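Local coordinates for protein beta-N-acetylhexosaminidase (PDB 3RCN) that probably cleaves terminal non-reducing N-acetyl-D-hexosamine residues from N-acetyl-beta-D-hexosaminides, at residues A6-L10 with I11-W15. Numbering follows the deposited sequence.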
# COMPACT_ATOMS: atom_id res chain seq x y z
N ALA A 6 -18.07 -28.58 -17.44
CA ALA A 6 -18.35 -28.14 -16.07
C ALA A 6 -17.11 -27.58 -15.34
O ALA A 6 -17.19 -27.22 -14.16
CB ALA A 6 -18.96 -29.28 -15.26
N PHE A 7 -15.98 -27.51 -16.04
CA PHE A 7 -14.73 -27.13 -15.40
C PHE A 7 -14.42 -25.64 -15.45
O PHE A 7 -14.34 -25.03 -16.52
CB PHE A 7 -13.56 -27.92 -15.99
CG PHE A 7 -12.26 -27.65 -15.29
CD1 PHE A 7 -11.93 -28.34 -14.13
CD2 PHE A 7 -11.38 -26.69 -15.77
CE1 PHE A 7 -10.74 -28.09 -13.47
CE2 PHE A 7 -10.19 -26.44 -15.12
CZ PHE A 7 -9.87 -27.14 -13.97
N HIS A 8 -14.23 -25.06 -14.27
CA HIS A 8 -13.82 -23.67 -14.12
C HIS A 8 -13.02 -23.58 -12.84
O HIS A 8 -13.17 -24.42 -11.95
CB HIS A 8 -15.02 -22.74 -14.01
CG HIS A 8 -15.65 -22.74 -12.66
ND1 HIS A 8 -16.84 -23.36 -12.39
CD2 HIS A 8 -15.22 -22.22 -11.48
CE1 HIS A 8 -17.14 -23.21 -11.11
NE2 HIS A 8 -16.16 -22.53 -10.53
N GLN A 9 -12.10 -22.64 -12.79
CA GLN A 9 -11.37 -22.30 -11.56
C GLN A 9 -11.78 -21.08 -10.72
O GLN A 9 -11.03 -20.66 -9.84
CB GLN A 9 -9.88 -22.51 -11.72
CG GLN A 9 -9.62 -23.97 -12.06
CD GLN A 9 -8.17 -24.30 -12.24
OE1 GLN A 9 -7.44 -23.63 -12.98
NE2 GLN A 9 -7.73 -25.35 -11.57
N LEU A 10 -12.90 -20.46 -11.09
CA LEU A 10 -13.45 -19.29 -10.39
C LEU A 10 -13.69 -19.44 -8.89
O LEU A 10 -14.28 -20.43 -8.44
CB LEU A 10 -14.78 -18.91 -11.03
CG LEU A 10 -14.73 -18.77 -12.55
CD1 LEU A 10 -16.13 -18.70 -13.07
CD2 LEU A 10 -13.95 -17.52 -12.93
N ILE A 11 -13.25 -18.46 -8.11
CA ILE A 11 -13.69 -18.35 -6.72
C ILE A 11 -14.14 -16.92 -6.47
O ILE A 11 -13.42 -15.98 -6.82
CB ILE A 11 -12.52 -18.65 -5.77
CG1 ILE A 11 -12.15 -20.13 -5.79
CG2 ILE A 11 -12.83 -18.22 -4.36
CD1 ILE A 11 -10.91 -20.44 -5.01
N PRO A 12 -15.28 -16.74 -5.78
CA PRO A 12 -16.27 -17.75 -5.38
C PRO A 12 -16.88 -18.46 -6.60
O PRO A 12 -17.09 -17.82 -7.62
CB PRO A 12 -17.38 -16.93 -4.71
CG PRO A 12 -16.80 -15.56 -4.49
CD PRO A 12 -15.75 -15.37 -5.53
N ALA A 13 -17.19 -19.74 -6.48
CA ALA A 13 -17.84 -20.48 -7.56
C ALA A 13 -19.21 -19.89 -7.86
O ALA A 13 -20.01 -19.70 -6.95
CB ALA A 13 -17.97 -21.95 -7.19
N PRO A 14 -19.50 -19.62 -9.15
CA PRO A 14 -20.80 -19.08 -9.58
C PRO A 14 -21.90 -20.12 -9.42
O PRO A 14 -21.61 -21.30 -9.24
CB PRO A 14 -20.59 -18.80 -11.08
CG PRO A 14 -19.14 -19.06 -11.35
CD PRO A 14 -18.65 -19.97 -10.29
N TRP A 15 -23.16 -19.69 -9.47
CA TRP A 15 -24.25 -20.64 -9.25
C TRP A 15 -24.44 -21.62 -10.40
O TRP A 15 -24.62 -22.82 -10.15
CB TRP A 15 -25.54 -19.91 -8.87
CG TRP A 15 -25.56 -19.57 -7.41
CD1 TRP A 15 -24.67 -18.78 -6.74
CD2 TRP A 15 -26.50 -20.03 -6.43
NE1 TRP A 15 -25.01 -18.70 -5.41
CE2 TRP A 15 -26.13 -19.46 -5.19
CE3 TRP A 15 -27.62 -20.86 -6.48
CZ2 TRP A 15 -26.83 -19.70 -4.02
CZ3 TRP A 15 -28.33 -21.09 -5.31
CH2 TRP A 15 -27.93 -20.51 -4.10
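The imidazole of His8 presents its edge to Ala13, whose CB lies in the ring plane 3.8 Å from His8 NE2; the backbone N of Leu10 also lies at the ring's edge, in plane. Pro14 approaches the same ring obliquely, with its CD 3.6 Å from His8 NE2. With chi1 at 79°, His8 CG sits between its own backbone N and carbonyl carbon, a rotation that brings the ring over to the returning chain. Beside it, Leu10 meets Pro14 at about a right angle, Leu10 CD1 reaching Pro14 CG at 3.5 Å. The chain bends back between these residues at a cis peptide bond linking Ile11 to Pro12, and no hydrogen bond joins the two halves of the turn. This loop leads into strand 16-26, an outermost strand, within this chain, of the mixed sheet of the N-terminal domain 2 of this family 20 enzyme, and it also meets helices 474-483 and 491-508. Pro14 rests on Val132 of the adjoining strand 125-134, whereas Ile11 packs against Arg497 and His502 of helix 491-508. Glu480 OE1, from the catalytic domain, accepts the Ala13 N-H, and Arg505 NH2 is hydrogen-bonded to Gln9 O.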